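Local coordinates for WbbM protein (Klebsiella pneumoniae, PDB 6U4B) that probably acts as a trimeric, bifunctional glycosyltransferase that polymerises the O-antigen polysaccharide, at residues Y169-R174 and G210-M215; S322-A327 and S355-V360; S448-M453 and Q460-M465. One frame throughout, in Å; residues are numbered along the deposited sequence.

The three contacts follow one another along the chain and none touches another. Contact 1 lies in the DUF4422 range. Contacts 2 and 3 lie in the glycosyltransferase family 8 range, on the opposite side of the chain's centre from contact 1. Contact 1 is about 51 Å from contact 2 and about 62 Å from contact 3, centre to centre. Contacts 2 and 3 are about 43 Å apart by the same measure. Magnesium is held by Asp-406, Asp-408 and His-560. The side chain of His-357 in contact 2 is about 11 Å from that of Asn-585, which binds a second magnesium, not bound to this chain in the model. Contacts 1 and 3 lie away from the annotated sites.

Contact 1. Residues Y169-R174 and G210-M215; sequences YDHYER and GYYTNM
His-171 and Tyr-212 meet as an offset edge-to-face aromatic pair. The imidazole turns its edge toward the face of the phenol ring. Their planes stand 79° apart, close to perpendicular, and the centroids are separated by 5.5 Å. The offset shows in the atoms that meet. His-171 CD2 comes to 3.9 Å from Tyr-212 CE2, near the hydroxyl end of the phenol and not over the middle of its ring. CD2 is equally near the Tyr-212 OH.

The two rings span a wide gap between backbones. Even the nearest alpha carbons, His-171 CA and Gly-210 CA, are 11.0 Å apart. On the helix, His-171 has CG anti to the backbone N (chi1 -168°), which sends the imidazole out toward the loop. In the loop, Tyr-212 sits at the centre of an inverse gamma turn and extends its ring toward the helix.

Each ring has a polar anchor. The Tyr-212 OH hydrogen-bonds to Asn-168 OD1, just ahead of segment 169-174, which anchors the hydroxyl end of the phenol. His-171 ND1 hydrogen-bonds to Ser-165 OG. This probably limits rotation of the imidazole and leaves its CD2 carbon to meet the tyrosine.

The contact is a small surface packing between helix 168-173 and the loop joining strands 209-210 and 216-219. Val-160 touches both side chains. Trp-158, on strand 152-159, meets the imidazole and is joined to Gly-210 by backbone hydrogen bonding. Helix 253-272 supplies Arg-260, which touches Tyr-212 and also Tyr-172 of helix 168-173.

Contact 2. Residues S322-A327 and S355-V360; sequences SIIRHA and SAHPNV
Ile-324 packs against Val-360 and His-357 at one end of the parallel beta-alpha-beta units of the family 8 domain, whose relatives have the GT-A fold. Helix 313-325 connects the parallel strands 302-309 and 333-340. The chain then passes through helix 344-352 and enters the neighbouring parallel strand 360-366. The contact joins the last turn of the first helix to the loop leading into that strand.

Ile-324 has the most surface buried. CG1 lies beside the backbone N (chi1 -67°) and faces the valine. It reaches Val-360 CG1 at 4.1 Å, an ordinary apolar contact. CD1, beyond CG1, also comes to the imidazole, 4.2 Å from His-357 CD2. CG2, on the other branch, points at the imidazole and makes a CH-pi contact over its face. The backbones are nearest here, with Ile-324 CA 7.4 Å from Val-360 CA.

Val-360 is buried and begins strand 360-366. Its side chain also touches Ile-335 of the adjacent strand 333-340, so Ile-324 packs on a residue of the sheet itself. His-357 and Val-360 are brought together by a type I beta turn. The turn is closed by Val-360 N donating to His-357 O at 3.1 Å. It presents the imidazole and the valine to the same isoleucine. Ala-327 and Asn-359 add smaller patches of buried surface. Asn-359 ND2 hydrogen-bonds to Lys-331 O, tying the turn to the chain just ahead of strand 333-340.

The imidazole has a methyl group on each face. Ala-356 CB lies toward the rim of one face, 4.1 Å above the ring plane. On the opposite face, Ile-324 CG2 stands 3.5 Å from the His-357 ring centroid, only 13° off the ring normal.

Contact 3. Residues S448-M453 and Q460-M465; sequences SDDGVM and QKTLNM
Asp-450 and Thr-462 each place the contacting group beside the backbone N. Asp-450 has CG there (chi1 -64°), and Thr-462 has its hydroxyl there (chi1 -61°). The two side chains approach from opposite directions. Met-453 differs: its CG is tucked between the backbone N and the carbonyl carbon (chi1 38°). Beyond CG its chain is extended and carries CE to the threonine.

Thr-462 OG1 donates a hydrogen bond of 2.8 Å to Asp-450 OD1. The donor meets the anti side of this oxygen and lies somewhat out of the carboxylate plane. Thr-462 CG2 also comes close, 3.3 Å from Asp-450 OD1. The methyl Met-453 CE approaches the hydroxyl as well, at 3.3 Å from Thr-462 OG1.

Asp-450 is part of a type I beta turn from Ser-448 to Gly-451. Ser-448 OG accepts from Asp-450 N at 3.2 Å, forming an ST turn. Gly-451 ends the turn with backbone angles at which a side chain would crowd the carbonyl O of Asp-450. The contact thus links the loop ahead of helix 455-461 to residues at that helix's C-terminal side. Tyr-458 of the helix touches both Ser-448 and Met-453.

Asp-450 OD1 also forms a salt bridge with Lys-500 NZ. One carboxylate oxygen therefore receives a neutral hydroxyl and a charged ammonium. This pairing would be expected to favour the ionised carboxylate. The bond gives the hydroxyl of the buried Thr-462 an acceptor and sets the direction of its proton.

Contact 1. Residues Y169-R174 and G210-M215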
loop_
_atom_site.group_PDB
_atom_site.type_symbol
_atom_site.label_atom_id
_atom_site.label_comp_id
_atom_site.label_asym_id
_atom_site.label_seq_id
_atom_site.Cartn_x
_atom_site.Cartn_y
_atom_site.Cartn_z
ATOM N N TYR A 169 33.258 -52.776 -6.962
ATOM C CA TYR A 169 31.919 -52.981 -6.422
ATOM C C TYR A 169 31.935 -52.911 -4.902
ATOM O O TYR A 169 31.149 -52.178 -4.291
ATOM C CB TYR A 169 31.361 -54.326 -6.891
ATOM C CG TYR A 169 29.992 -54.654 -6.330
ATOM C CD1 TYR A 169 29.854 -55.317 -5.116
ATOM C CD2 TYR A 169 28.839 -54.302 -7.016
ATOM C CE1 TYR A 169 28.608 -55.614 -4.602
ATOM C CE2 TYR A 169 27.589 -54.599 -6.510
ATOM C CZ TYR A 169 27.479 -55.254 -5.304
ATOM O OH TYR A 169 26.234 -55.549 -4.796
ATOM N N ASP A 170 32.833 -53.674 -4.275
ATOM C CA ASP A 170 32.929 -53.675 -2.820
ATOM C C ASP A 170 33.300 -52.299 -2.283
ATOM O O ASP A 170 32.928 -51.952 -1.156
ATOM C CB ASP A 170 33.944 -54.732 -2.378
ATOM C CG ASP A 170 33.994 -54.908 -0.875
ATOM O OD1 ASP A 170 32.918 -54.978 -0.241
ATOM O OD2 ASP A 170 35.114 -54.999 -0.330
ATOM N N HIS A 171 34.014 -51.496 -3.077
ATOM C CA HIS A 171 34.387 -50.156 -2.638
ATOM C C HIS A 171 33.164 -49.256 -2.516
ATOM O O HIS A 171 33.105 -48.395 -1.631
ATOM C CB HIS A 171 35.406 -49.549 -3.601
ATOM C CG HIS A 171 36.061 -48.306 -3.085
ATOM N ND1 HIS A 171 36.857 -48.299 -1.961
ATOM C CD2 HIS A 171 36.042 -47.030 -3.540
ATOM C CE1 HIS A 171 37.301 -47.073 -1.744
ATOM N NE2 HIS A 171 36.821 -46.284 -2.689
ATOM N N TYR A 172 32.179 -49.431 -3.401
ATOM C CA TYR A 172 30.940 -48.676 -3.260
ATOM C C TYR A 172 30.182 -49.110 -2.014
ATOM O O TYR A 172 29.660 -48.269 -1.272
ATOM C CB TYR A 172 30.066 -48.843 -4.505
ATOM C CG TYR A 172 28.968 -47.800 -4.621
ATOM C CD1 TYR A 172 27.821 -47.871 -3.837
ATOM C CD2 TYR A 172 29.079 -46.746 -5.519
ATOM C CE1 TYR A 172 26.822 -46.917 -3.939
ATOM C CE2 TYR A 172 28.087 -45.789 -5.630
ATOM C CZ TYR A 172 26.960 -45.880 -4.839
ATOM O OH TYR A 172 25.973 -44.929 -4.947
ATOM N N GLU A 173 30.122 -50.419 -1.760
ATOM C CA GLU A 173 29.334 -50.921 -0.640
ATOM C C GLU A 173 29.915 -50.481 0.698
ATOM O O GLU A 173 29.167 -50.174 1.633
ATOM C CB GLU A 173 29.237 -52.443 -0.710
ATOM C CG GLU A 173 28.479 -53.055 0.450
ATOM C CD GLU A 173 28.011 -54.463 0.163
ATOM O OE1 GLU A 173 28.128 -54.902 -1.001
ATOM O OE2 GLU A 173 27.522 -55.127 1.099
ATOM N N ARG A 174 31.240 -50.441 0.810
ATOM C CA ARG A 174 31.882 -50.034 2.053
ATOM C C ARG A 174 31.960 -48.521 2.217
ATOM O O ARG A 174 32.450 -48.054 3.252
ATOM C CB ARG A 174 33.285 -50.639 2.135
ATOM C CG ARG A 174 33.288 -52.155 2.197
ATOM C CD ARG A 174 34.654 -52.736 1.862
ATOM N NE ARG A 174 35.683 -52.358 2.827
ATOM C CZ ARG A 174 36.568 -51.385 2.632
ATOM N NH1 ARG A 174 37.469 -51.110 3.564
ATOM N NH2 ARG A 174 36.553 -50.688 1.504
ATOM N N GLY A 210 40.438 -47.938 -10.885
ATOM C CA GLY A 210 39.596 -47.225 -11.823
ATOM C C GLY A 210 39.765 -45.735 -11.654
ATOM O O GLY A 210 40.447 -45.255 -10.742
ATOM N N TYR A 211 39.124 -45.001 -12.559
ATOM C CA TYR A 211 39.195 -43.542 -12.567
ATOM C C TYR A 211 38.080 -43.002 -11.681
ATOM O O TYR A 211 36.930 -42.881 -12.110
ATOM C CB TYR A 211 39.088 -43.007 -13.989
ATOM C CG TYR A 211 40.108 -43.586 -14.942
ATOM C CD1 TYR A 211 39.760 -44.588 -15.837
ATOM C CD2 TYR A 211 41.420 -43.129 -14.947
ATOM C CE1 TYR A 211 40.688 -45.118 -16.712
ATOM C CE2 TYR A 211 42.356 -43.651 -15.820
ATOM C CZ TYR A 211 41.985 -44.647 -16.698
ATOM O OH TYR A 211 42.915 -45.173 -17.570
ATOM N N TYR A 212 38.421 -42.679 -10.432
ATOM C CA TYR A 212 37.458 -42.117 -9.485
ATOM C C TYR A 212 37.520 -40.597 -9.598
ATOM O O TYR A 212 38.152 -39.896 -8.803
ATOM C CB TYR A 212 37.742 -42.615 -8.074
ATOM C CG TYR A 212 37.275 -44.036 -7.875
ATOM C CD1 TYR A 212 38.066 -45.111 -8.263
ATOM C CD2 TYR A 212 36.026 -44.304 -7.332
ATOM C CE1 TYR A 212 37.632 -46.412 -8.098
ATOM C CE2 TYR A 212 35.585 -45.599 -7.161
ATOM C CZ TYR A 212 36.391 -46.651 -7.546
ATOM O OH TYR A 212 35.951 -47.942 -7.376
ATOM N N THR A 213 36.837 -40.088 -10.619
ATOM C CA THR A 213 36.952 -38.691 -10.999
ATOM C C THR A 213 35.793 -38.333 -11.917
ATOM O O THR A 213 35.134 -39.207 -12.490
ATOM C CB THR A 213 38.284 -38.417 -11.704
ATOM O OG1 THR A 213 38.441 -37.009 -11.917
ATOM C CG2 THR A 213 38.321 -39.135 -13.049
ATOM N N ASN A 214 35.548 -37.029 -12.030
ATOM C CA ASN A 214 34.728 -36.457 -13.090
ATOM C C ASN A 214 35.536 -35.457 -13.907
ATOM O O ASN A 214 34.967 -34.604 -14.595
ATOM C CB ASN A 214 33.473 -35.802 -12.510
ATOM C CG ASN A 214 33.773 -34.970 -11.280
ATOM O OD1 ASN A 214 34.730 -35.236 -10.555
ATOM N ND2 ASN A 214 32.955 -33.958 -11.036
ATOM N N MET A 215 36.859 -35.551 -13.828
ATOM C CA MET A 215 37.771 -34.629 -14.487
ATOM C C MET A 215 38.377 -35.335 -15.695
ATOM O O MET A 215 39.077 -36.342 -15.542
ATOM C CB MET A 215 38.854 -34.177 -13.508
ATOM C CG MET A 215 39.689 -32.997 -13.960
ATOM S SD MET A 215 40.533 -32.226 -12.564
ATOM C CE MET A 215 41.487 -33.605 -11.933
#

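Contact 2. Residues S322-A327 and S355-V360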
loop_
_atom_site.group_PDB
_atom_site.type_symbol
_atom_site.label_atom_id
_atom_site.label_comp_id
_atom_site.label_asym_id
_atom_site.label_seq_id
_atom_site.Cartn_x
_atom_site.Cartn_y
_atom_site.Cartn_z
ATOM N N SER A 322 13.783 3.064 -2.085
ATOM C CA SER A 322 13.841 4.495 -2.368
ATOM C C SER A 322 14.503 4.760 -3.715
ATOM O O SER A 322 14.104 5.683 -4.436
ATOM C CB SER A 322 14.578 5.239 -1.248
ATOM O OG SER A 322 15.991 5.177 -1.405
ATOM N N ILE A 323 15.512 3.962 -4.071
ATOM C CA ILE A 323 16.154 4.116 -5.373
ATOM C C ILE A 323 15.163 3.813 -6.489
ATOM O O ILE A 323 15.095 4.530 -7.495
ATOM C CB ILE A 323 17.403 3.219 -5.462
ATOM C CG1 ILE A 323 18.451 3.659 -4.438
ATOM C CG2 ILE A 323 17.982 3.245 -6.872
ATOM C CD1 ILE A 323 19.659 2.755 -4.372
ATOM N N ILE A 324 14.369 2.751 -6.323
ATOM C CA ILE A 324 13.371 2.392 -7.328
ATOM C C ILE A 324 12.314 3.482 -7.455
ATOM O O ILE A 324 11.885 3.828 -8.564
ATOM C CB ILE A 324 12.732 1.034 -6.985
ATOM C CG1 ILE A 324 13.765 -0.088 -7.111
ATOM C CG2 ILE A 324 11.522 0.774 -7.871
ATOM C CD1 ILE A 324 13.241 -1.436 -6.701
ATOM N N ARG A 325 11.873 4.039 -6.326
ATOM C CA ARG A 325 10.761 4.986 -6.367
ATOM C C ARG A 325 11.144 6.293 -7.046
ATOM O O ARG A 325 10.278 6.976 -7.600
ATOM C CB ARG A 325 10.247 5.245 -4.956
ATOM C CG ARG A 325 9.579 4.028 -4.321
ATOM C CD ARG A 325 9.036 4.329 -2.934
ATOM N NE ARG A 325 7.846 5.170 -2.983
ATOM C CZ ARG A 325 7.858 6.493 -2.855
ATOM N NH1 ARG A 325 6.722 7.175 -2.913
ATOM N NH2 ARG A 325 9.002 7.136 -2.668
ATOM N N HIS A 326 12.430 6.642 -7.040
ATOM C CA HIS A 326 12.929 7.851 -7.679
ATOM C C HIS A 326 13.702 7.554 -8.958
ATOM O O HIS A 326 14.412 8.427 -9.462
ATOM C CB HIS A 326 13.797 8.646 -6.700
ATOM C CG HIS A 326 13.042 9.171 -5.518
ATOM N ND1 HIS A 326 12.337 10.356 -5.553
ATOM C CD2 HIS A 326 12.873 8.670 -4.271
ATOM C CE1 HIS A 326 11.771 10.565 -4.378
ATOM N NE2 HIS A 326 12.080 9.556 -3.583
ATOM N N ALA A 327 13.568 6.344 -9.496
ATOM C CA ALA A 327 14.291 5.966 -10.700
ATOM C C ALA A 327 13.662 6.600 -11.934
ATOM O O ALA A 327 12.440 6.757 -12.020
ATOM C CB ALA A 327 14.305 4.443 -10.849
ATOM N N SER A 355 11.369 -6.980 -9.026
ATOM C CA SER A 355 10.776 -7.905 -9.989
ATOM C C SER A 355 9.854 -7.188 -10.970
ATOM O O SER A 355 9.814 -7.535 -12.155
ATOM C CB SER A 355 10.021 -9.010 -9.252
ATOM O OG SER A 355 10.909 -9.793 -8.474
ATOM N N ALA A 356 9.111 -6.189 -10.502
ATOM C CA ALA A 356 8.188 -5.467 -11.368
ATOM C C ALA A 356 8.866 -4.381 -12.189
ATOM O O ALA A 356 8.178 -3.655 -12.918
ATOM C CB ALA A 356 7.060 -4.852 -10.538
ATOM N N HIS A 357 10.191 -4.258 -12.103
ATOM C CA HIS A 357 10.938 -3.159 -12.714
ATOM C C HIS A 357 12.028 -3.736 -13.604
ATOM O O HIS A 357 13.127 -4.067 -13.128
ATOM C CB HIS A 357 11.520 -2.246 -11.636
ATOM C CG HIS A 357 10.511 -1.791 -10.630
ATOM N ND1 HIS A 357 9.689 -0.706 -10.844
ATOM C CD2 HIS A 357 10.179 -2.280 -9.410
ATOM C CE1 HIS A 357 8.901 -0.541 -9.797
ATOM N NE2 HIS A 357 9.178 -1.483 -8.913
ATOM N N PRO A 358 11.772 -3.883 -14.907
ATOM C CA PRO A 358 12.795 -4.458 -15.792
ATOM C C PRO A 358 14.012 -3.569 -15.976
ATOM O O PRO A 358 15.040 -4.054 -16.465
ATOM C CB PRO A 358 12.046 -4.661 -17.116
ATOM C CG PRO A 358 10.920 -3.689 -17.063
ATOM C CD PRO A 358 10.516 -3.596 -15.622
ATOM N N ASN A 359 13.938 -2.295 -15.602
ATOM C CA ASN A 359 15.072 -1.387 -15.704
ATOM C C ASN A 359 15.914 -1.351 -14.435
ATOM O O ASN A 359 16.825 -0.524 -14.335
ATOM C CB ASN A 359 14.592 0.026 -16.042
ATOM C CG ASN A 359 13.725 0.623 -14.950
ATOM O OD1 ASN A 359 12.937 -0.079 -14.314
ATOM N ND2 ASN A 359 13.871 1.921 -14.723
ATOM N N VAL A 360 15.627 -2.218 -13.466
ATOM C CA VAL A 360 16.355 -2.273 -12.203
ATOM C C VAL A 360 16.822 -3.705 -11.982
ATOM O O VAL A 360 15.997 -4.617 -11.853
ATOM C CB VAL A 360 15.498 -1.800 -11.017
ATOM C CG1 VAL A 360 16.304 -1.863 -9.726
ATOM C CG2 VAL A 360 14.972 -0.391 -11.257
#

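Contact 3. Residues S448-M453 and Q460-M465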
loop_
_atom_site.group_PDB
_atom_site.type_symbol
_atom_site.label_atom_id
_atom_site.label_comp_id
_atom_site.label_asym_id
_atom_site.label_seq_id
_atom_site.Cartn_x
_atom_site.Cartn_y
_atom_site.Cartn_z
ATOM N N SER A 448 44.450 6.789 16.683
ATOM C CA SER A 448 44.978 5.913 15.643
ATOM C C SER A 448 46.293 5.324 16.143
ATOM O O SER A 448 46.644 5.458 17.320
ATOM C CB SER A 448 45.161 6.670 14.324
ATOM O OG SER A 448 46.247 7.579 14.411
ATOM N N ASP A 449 47.027 4.672 15.238
ATOM C CA ASP A 449 48.335 4.137 15.590
ATOM C C ASP A 449 49.359 5.234 15.851
ATOM O O ASP A 449 50.397 4.960 16.463
ATOM C CB ASP A 449 48.845 3.207 14.488
ATOM C CG ASP A 449 48.157 1.855 14.500
ATOM O OD1 ASP A 449 47.742 1.406 15.590
ATOM O OD2 ASP A 449 48.035 1.241 13.420
ATOM N N ASP A 450 49.098 6.460 15.402
ATOM C CA ASP A 450 50.007 7.574 15.627
ATOM C C ASP A 450 49.732 8.309 16.935
ATOM O O ASP A 450 50.275 9.400 17.141
ATOM C CB ASP A 450 49.945 8.561 14.457
ATOM C CG ASP A 450 50.430 7.953 13.155
ATOM O OD1 ASP A 450 49.825 8.240 12.101
ATOM O OD2 ASP A 450 51.406 7.176 13.185
ATOM N N GLY A 451 48.910 7.744 17.816
ATOM C CA GLY A 451 48.678 8.336 19.120
ATOM C C GLY A 451 47.344 9.042 19.257
ATOM O O GLY A 451 46.316 8.545 18.784
ATOM N N VAL A 452 47.349 10.202 19.914
ATOM C CA VAL A 452 46.150 11.009 20.116
ATOM C C VAL A 452 46.524 12.467 19.885
ATOM O O VAL A 452 47.424 12.992 20.551
ATOM C CB VAL A 452 45.549 10.829 21.522
ATOM C CG1 VAL A 452 44.490 11.888 21.783
ATOM C CG2 VAL A 452 44.956 9.436 21.673
ATOM N N MET A 453 45.840 13.118 18.952
ATOM C CA MET A 453 46.141 14.494 18.589
ATOM C C MET A 453 44.856 15.164 18.132
ATOM O O MET A 453 43.872 14.480 17.825
ATOM C CB MET A 453 47.208 14.557 17.487
ATOM C CG MET A 453 47.077 13.474 16.434
ATOM S SD MET A 453 48.439 13.504 15.255
ATOM C CE MET A 453 48.362 11.837 14.613
ATOM N N GLN A 460 46.446 16.597 8.823
ATOM C CA GLN A 460 47.612 17.104 8.106
ATOM C C GLN A 460 48.786 16.133 8.157
ATOM O O GLN A 460 49.494 15.962 7.158
ATOM C CB GLN A 460 48.030 18.464 8.669
ATOM C CG GLN A 460 47.419 19.646 7.938
ATOM C CD GLN A 460 48.066 20.959 8.315
ATOM O OE1 GLN A 460 48.051 21.362 9.477
ATOM N NE2 GLN A 460 48.649 21.634 7.329
ATOM N N LYS A 461 49.014 15.494 9.304
ATOM C CA LYS A 461 50.191 14.648 9.481
ATOM C C LYS A 461 49.936 13.212 9.031
ATOM O O LYS A 461 50.667 12.677 8.192
ATOM C CB LYS A 461 50.646 14.683 10.945
ATOM C CG LYS A 461 50.947 16.077 11.469
ATOM C CD LYS A 461 52.148 16.688 10.767
ATOM C CE LYS A 461 52.407 18.109 11.253
ATOM N NZ LYS A 461 52.593 18.168 12.730
ATOM N N THR A 462 48.902 12.575 9.582
ATOM C CA THR A 462 48.662 11.170 9.269
ATOM C C THR A 462 48.059 10.999 7.878
ATOM O O THR A 462 48.436 10.078 7.144
ATOM C CB THR A 462 47.757 10.540 10.328
ATOM O OG1 THR A 462 48.399 10.603 11.606
ATOM C CG2 THR A 462 47.467 9.087 9.985
ATOM N N LEU A 463 47.130 11.876 7.493
ATOM C CA LEU A 463 46.466 11.756 6.203
ATOM C C LEU A 463 47.147 12.562 5.103
ATOM O O LEU A 463 46.759 12.435 3.937
ATOM C CB LEU A 463 44.994 12.171 6.321
ATOM C CG LEU A 463 44.148 11.396 7.336
ATOM C CD1 LEU A 463 42.667 11.541 7.021
ATOM C CD2 LEU A 463 44.542 9.921 7.392
ATOM N N ASN A 464 48.158 13.365 5.447
ATOM C CA ASN A 464 48.930 14.140 4.472
ATOM C C ASN A 464 48.024 15.006 3.598
ATOM O O ASN A 464 48.172 15.066 2.377
ATOM C CB ASN A 464 49.804 13.228 3.610
ATOM C CG ASN A 464 50.750 12.381 4.437
ATOM O OD1 ASN A 464 50.626 11.157 4.484
ATOM N ND2 ASN A 464 51.703 13.029 5.095
ATOM N N MET A 465 47.077 15.684 4.238
ATOM C CA MET A 465 46.179 16.623 3.573
ATOM C C MET A 465 46.615 18.033 3.959
ATOM O O MET A 465 46.479 18.431 5.121
ATOM C CB MET A 465 44.727 16.363 3.972
ATOM C CG MET A 465 44.222 14.972 3.619
ATOM S SD MET A 465 42.448 14.782 3.893
ATOM C CE MET A 465 42.373 14.876 5.671
#